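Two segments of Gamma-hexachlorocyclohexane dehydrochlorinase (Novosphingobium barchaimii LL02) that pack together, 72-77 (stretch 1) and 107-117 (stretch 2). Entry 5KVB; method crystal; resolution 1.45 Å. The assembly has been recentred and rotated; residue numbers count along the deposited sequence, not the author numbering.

Stretch 1 72-77: WPRWHD
Stretch 2, residues 107-117: LVEGNQSILIA

Trp72 to Arg74 have helical phi/psi angles (near -58/-39, -64/-20 and -80/-15), and the turn is closed by Trp75 N to Trp72 O at 3.1 Å. Trp75 then extends (-127/138), His76 turns the corner (-66/-43) and Asp77 extends again. In stretch 2, Leu107 is extended (-77/138), and a tight turn follows in which Asn111 N bonds Val108 O (3.1 Å) and Leu107 N bonds Gln112 O (2.8 Å). Gly110 (74/3) and Asn111 (52/40) take positive phi before the strand runs on through Ala117.

The stretches meet antiparallel at one non-hydrogen-bonded pair, Trp75 and Leu107, with CA atoms 4.5 Å apart and side chains diverging. The single direct hydrogen bond runs from Val108 N to Arg74 O, 2.9 Å and nearly linear at 174°. Arg74 O also accepts from a water, 2.8 Å away, whose oxygen accepts from Glu109 N (2.9 Å). A second water donates to Val108 O (2.8 Å) and sits 2.9 Å from His76 NE2.

Although its CA-to-CB bond points away, Trp75 (chi1 -58°, m; chi2 85°) brings its indole back over stretch 2. Leu107 (chi1 t, chi2 p) starts sideways but its end also comes nearer, so the diverging pair still meets. Its CD1 lies 3.7 Å from the centroid of the Trp75 six-membered ring, 9° off the normal, a CH-pi contact in which a weakly polarised methyl faces the pi cloud. Ile114 (m, m) and Ile116 (m, t), both directed toward stretch 1, extend this apolar cover: Trp75 CH2 lies 3.9 Å from Ile114 CB, at the ring edge, and 3.9 Å from Ile116 CD1.

His76 (chi1 -68°, m; chi2 -61°) presents a ring face to Val108. With chi1 t, Val108 sets CG2 4.0 Å from the His76 imidazole centroid, 8° off the normal, a second CH-pi contact. Arg74 (m, t, t) starts sideways and its extended chain leads off from stretch 2, leaving chiefly its carbonyl to contribute.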

ATOM      1  N   TRP A  72      10.828 -20.717   0.976  1.00 13.49           N
ATOM      2  CA  TRP A  72      11.849 -20.175   1.880  1.00 15.11           C
ATOM      3  C   TRP A  72      13.277 -20.680   1.580  1.00 16.62           C
ATOM      4  O   TRP A  72      14.217 -19.893   1.646  1.00 16.97           O
ATOM      5  CB  TRP A  72      11.487 -20.444   3.355  1.00 11.66           C
ATOM      6  CG  TRP A  72      10.276 -19.635   3.863  1.00 14.32           C
ATOM      7  CD1 TRP A  72       9.753 -18.508   3.296  1.00 13.53           C
ATOM      8  CD2 TRP A  72       9.472 -19.901   5.028  1.00 17.48           C
ATOM      9  NE1 TRP A  72       8.678 -18.060   4.028  1.00 15.37           N
ATOM     10  CE2 TRP A  72       8.483 -18.898   5.093  1.00 14.09           C
ATOM     11  CE3 TRP A  72       9.487 -20.892   6.016  1.00 17.41           C
ATOM     12  CZ2 TRP A  72       7.525 -18.850   6.110  1.00 19.00           C
ATOM     13  CZ3 TRP A  72       8.535 -20.843   7.027  1.00 17.92           C
ATOM     14  CH2 TRP A  72       7.568 -19.831   7.063  1.00 17.87           C
ATOM     15  N   PRO A  73      13.456 -21.970   1.226  1.00 14.49           N
ATOM     16  CA  PRO A  73      14.848 -22.358   0.919  1.00 14.34           C
ATOM     17  C   PRO A  73      15.444 -21.646  -0.297  1.00 15.16           C
ATOM     18  O   PRO A  73      16.678 -21.599  -0.420  1.00 18.00           O
ATOM     19  CB  PRO A  73      14.747 -23.863   0.649  1.00 14.99           C
ATOM     20  CG  PRO A  73      13.517 -24.304   1.342  1.00 16.76           C
ATOM     21  CD  PRO A  73      12.560 -23.140   1.259  1.00 16.54           C
ATOM     22  N   ARG A  74      14.608 -21.110  -1.181  1.00 13.84           N
ATOM     23  CA  ARG A  74      15.105 -20.428  -2.373  1.00 16.06           C
ATOM     24  C   ARG A  74      15.575 -19.004  -2.098  1.00 12.33           C
ATOM     25  O   ARG A  74      16.241 -18.414  -2.939  1.00 12.38           O
ATOM     26  CB  ARG A  74      14.037 -20.374  -3.465  1.00 20.05           C
ATOM     27  CG  ARG A  74      13.653 -21.697  -4.096  1.00 28.26           C
ATOM     28  CD  ARG A  74      12.439 -21.475  -4.989  1.00 32.22           C
ATOM     29  NE  ARG A  74      12.067 -22.656  -5.761  1.00 48.09           N
ATOM     30  CZ  ARG A  74      10.983 -22.728  -6.526  1.00 43.04           C
ATOM     31  NH1 ARG A  74      10.162 -21.688  -6.614  1.00 46.78           N
ATOM     32  NH2 ARG A  74      10.715 -23.838  -7.200  1.00 42.22           N
ATOM     33  N   TRP A  75      15.206 -18.447  -0.943  1.00 11.33           N
ATOM     34  CA  TRP A  75      15.471 -17.037  -0.645  1.00 11.77           C
ATOM     35  C   TRP A  75      16.196 -16.827   0.691  1.00 13.76           C
ATOM     36  O   TRP A  75      15.873 -17.465   1.705  1.00 13.90           O
ATOM     37  CB  TRP A  75      14.150 -16.237  -0.620  1.00 10.36           C
ATOM     38  CG  TRP A  75      13.333 -16.270  -1.884  1.00 11.25           C
ATOM     39  CD1 TRP A  75      12.425 -17.222  -2.248  1.00 13.07           C
ATOM     40  CD2 TRP A  75      13.326 -15.288  -2.933  1.00 10.54           C
ATOM     41  NE1 TRP A  75      11.859 -16.898  -3.457  1.00 13.18           N
ATOM     42  CE2 TRP A  75      12.397 -15.720  -3.902  1.00 11.52           C
ATOM     43  CE3 TRP A  75      14.017 -14.089  -3.146  1.00 10.52           C
ATOM     44  CZ2 TRP A  75      12.141 -14.997  -5.069  1.00 13.66           C
ATOM     45  CZ3 TRP A  75      13.762 -13.370  -4.309  1.00 11.64           C
ATOM     46  CH2 TRP A  75      12.832 -13.831  -5.257  1.00 13.84           C
ATOM     47  N   HIS A  76      17.175 -15.925   0.700  1.00 10.22           N
ATOM     48  CA  HIS A  76      17.763 -15.473   1.956  1.00 12.09           C
ATOM     49  C   HIS A  76      16.716 -14.705   2.757  1.00 12.17           C
ATOM     50  O   HIS A  76      16.592 -14.883   3.972  1.00 13.95           O
ATOM     51  CB  HIS A  76      18.993 -14.584   1.719  1.00 16.14           C
ATOM     52  CG  HIS A  76      20.171 -15.305   1.135  1.00 16.31           C
ATOM     53  ND1 HIS A  76      20.800 -16.351   1.774  1.00 20.51           N
ATOM     54  CD2 HIS A  76      20.851 -15.105  -0.019  1.00 17.78           C
ATOM     55  CE1 HIS A  76      21.807 -16.777   1.031  1.00 16.45           C
ATOM     56  NE2 HIS A  76      21.861 -16.037  -0.061  1.00 17.41           N
ATOM     57  N   ASP A  77      15.974 -13.849   2.057  1.00 10.03           N
ATOM     58  CA  ASP A  77      14.907 -13.065   2.665  1.00 11.55           C
ATOM     59  C   ASP A  77      14.162 -12.326   1.562  1.00  8.98           C
ATOM     60  O   ASP A  77      14.674 -12.189   0.452  1.00  9.85           O
ATOM     61  CB  ASP A  77      15.467 -12.066   3.677  1.00 14.54           C
ATOM     62  CG  ASP A  77      16.212 -10.939   3.012  1.00 19.24           C
ATOM     63  OD1 ASP A  77      17.407 -11.111   2.698  1.00 23.87           O
ATOM     64  OD2 ASP A  77      15.587  -9.883   2.772  1.00 25.66           O
ATOM     65  N   LEU A 107      17.584 -13.703  -3.705  1.00  8.64           N
ATOM     66  CA  LEU A 107      17.541 -15.098  -4.147  1.00 12.03           C
ATOM     67  C   LEU A 107      18.851 -15.820  -3.830  1.00 12.52           C
ATOM     68  O   LEU A 107      19.928 -15.254  -4.021  1.00 14.55           O
ATOM     69  CB  LEU A 107      17.266 -15.150  -5.654  1.00 15.38           C
ATOM     70  CG  LEU A 107      16.795 -16.442  -6.327  1.00 18.39           C
ATOM     71  CD1 LEU A 107      15.371 -16.790  -5.912  1.00 16.61           C
ATOM     72  CD2 LEU A 107      16.897 -16.307  -7.840  1.00 16.66           C
ATOM     73  N   VAL A 108      18.772 -17.060  -3.354  1.00 10.61           N
ATOM     74  CA  VAL A 108      19.988 -17.834  -3.073  1.00 11.35           C
ATOM     75  C   VAL A 108      20.764 -18.156  -4.358  1.00 12.02           C
ATOM     76  O   VAL A 108      21.970 -17.885  -4.447  1.00 14.85           O
ATOM     77  CB  VAL A 108      19.656 -19.147  -2.331  1.00 15.48           C
ATOM     78  CG1 VAL A 108      20.905 -20.011  -2.194  1.00 18.68           C
ATOM     79  CG2 VAL A 108      19.071 -18.849  -0.963  1.00 13.84           C
ATOM     80  N   GLU A 109      20.070 -18.705  -5.350  1.00 14.51           N
ATOM     81  CA  GLU A 109      20.660 -19.021  -6.654  1.00 18.05           C
ATOM     82  C   GLU A 109      21.287 -17.791  -7.317  1.00 16.32           C
ATOM     83  O   GLU A 109      20.586 -16.838  -7.660  1.00 18.37           O
ATOM     84  CB  GLU A 109      19.597 -19.621  -7.583  1.00 24.60           C
ATOM     85  CG  GLU A 109      20.109 -19.987  -8.974  1.00 26.45           C
ATOM     86  CD  GLU A 109      21.107 -21.127  -8.945  1.00 47.91           C
ATOM     87  OE1 GLU A 109      21.030 -21.963  -8.018  1.00 46.23           O
ATOM     88  OE2 GLU A 109      21.968 -21.188  -9.848  1.00 52.36           O
ATOM     89  N   GLY A 110      22.605 -17.810  -7.501  1.00 15.17           N
ATOM     90  CA  GLY A 110      23.299 -16.701  -8.132  1.00 16.12           C
ATOM     91  C   GLY A 110      23.475 -15.446  -7.291  1.00 11.24           C
ATOM     92  O   GLY A 110      23.998 -14.444  -7.786  1.00 13.66           O
ATOM     93  N   ASN A 111      23.044 -15.494  -6.028  1.00 10.98           N
ATOM     94  CA  ASN A 111      23.084 -14.334  -5.128  1.00 11.80           C
ATOM     95  C   ASN A 111      22.438 -13.085  -5.732  1.00 13.24           C
ATOM     96  O   ASN A 111      22.925 -11.972  -5.543  1.00 15.70           O
ATOM     97  CB  ASN A 111      24.533 -14.010  -4.721  1.00 13.01           C
ATOM     98  CG  ASN A 111      24.616 -12.969  -3.610  1.00 24.74           C
ATOM     99  OD1 ASN A 111      23.883 -13.039  -2.624  1.00 30.52           O
ATOM    100  ND2 ASN A 111      25.491 -11.981  -3.783  1.00 20.09           N
ATOM    101  N   GLN A 112      21.325 -13.274  -6.434  1.00 11.92           N
ATOM    102  CA  GLN A 112      20.676 -12.198  -7.168  1.00 11.84           C
ATOM    103  C   GLN A 112      19.603 -11.493  -6.353  1.00 12.82           C
ATOM    104  O   GLN A 112      18.837 -12.141  -5.642  1.00 13.37           O
ATOM    105  CB  GLN A 112      20.025 -12.742  -8.440  1.00 13.42           C
ATOM    106  CG  GLN A 112      20.963 -13.505  -9.348  1.00 15.61           C
ATOM    107  CD  GLN A 112      20.228 -14.182 -10.484  1.00 20.83           C
ATOM    108  OE1 GLN A 112      19.930 -15.377 -10.423  1.00 31.41           O
ATOM    109  NE2 GLN A 112      19.927 -13.425 -11.521  1.00 15.83           N
ATOM    110  N   SER A 113      19.532 -10.173  -6.472  1.00 10.03           N
ATOM    111  CA  SER A 113      18.357  -9.469  -5.965  1.00 10.11           C
ATOM    112  C   SER A 113      17.317  -9.404  -7.076  1.00 12.55           C
ATOM    113  O   SER A 113      17.652  -9.238  -8.249  1.00 11.65           O
ATOM    114  CB  SER A 113      18.708  -8.068  -5.461  1.00 11.97           C
ATOM    115  OG  SER A 113      19.361  -8.119  -4.201  1.00 12.15           O
ATOM    116  N   ILE A 114      16.049  -9.541  -6.691  1.00  8.29           N
ATOM    117  CA  ILE A 114      14.938  -9.691  -7.632  1.00  9.57           C
ATOM    118  C   ILE A 114      13.801  -8.730  -7.282  1.00  7.09           C
ATOM    119  O   ILE A 114      13.503  -8.530  -6.101  1.00  8.87           O
ATOM    120  CB  ILE A 114      14.362 -11.130  -7.609  1.00  9.41           C
ATOM    121  CG1 ILE A 114      15.462 -12.181  -7.803  1.00 13.92           C
ATOM    122  CG2 ILE A 114      13.239 -11.297  -8.648  1.00 12.43           C
ATOM    123  CD1 ILE A 114      16.053 -12.203  -9.186  1.00 16.97           C
ATOM    124  N   LEU A 115      13.187  -8.136  -8.300  1.00  8.81           N
ATOM    125  CA  LEU A 115      11.922  -7.420  -8.129  1.00  7.40           C
ATOM    126  C   LEU A 115      10.818  -8.214  -8.801  1.00 10.34           C
ATOM    127  O   LEU A 115      10.918  -8.564  -9.986  1.00 10.23           O
ATOM    128  CB  LEU A 115      12.003  -6.008  -8.726  1.00  8.50           C
ATOM    129  CG  LEU A 115      10.793  -5.077  -8.563  1.00  8.63           C
ATOM    130  CD1 LEU A 115      11.237  -3.620  -8.495  1.00  8.95           C
ATOM    131  CD2 LEU A 115       9.775  -5.253  -9.683  1.00 10.03           C
ATOM    132  N   ILE A 116       9.756  -8.483  -8.047  1.00  7.94           N
ATOM    133  CA  ILE A 116       8.601  -9.216  -8.551  1.00  8.39           C
ATOM    134  C   ILE A 116       7.356  -8.330  -8.465  1.00  8.31           C
ATOM    135  O   ILE A 116       7.105  -7.692  -7.428  1.00 10.30           O
ATOM    136  CB  ILE A 116       8.366 -10.520  -7.754  1.00 10.21           C
ATOM    137  CG1 ILE A 116       9.530 -11.499  -7.941  1.00 13.42           C
ATOM    138  CG2 ILE A 116       7.067 -11.200  -8.170  1.00 12.54           C
ATOM    139  CD1 ILE A 116       9.510 -12.672  -6.966  1.00 13.98           C
ATOM    140  N   ALA A 117       6.614  -8.246  -9.563  1.00  6.89           N
ATOM    141  CA  ALA A 117       5.284  -7.652  -9.543  1.00  6.24           C
ATOM    142  C   ALA A 117       4.275  -8.766  -9.735  1.00  7.28           C
ATOM    143  O   ALA A 117       4.289  -9.447 -10.765  1.00  8.79           O
ATOM    144  CB  ALA A 117       5.143  -6.589 -10.639  1.00  7.68           C
TER
HETATM  145  O   HOH W   1      17.376 -19.728  -5.113  1.00 16.63           O
HETATM  146  O   HOH W   2      23.511 -17.066  -2.194  1.00 25.85           O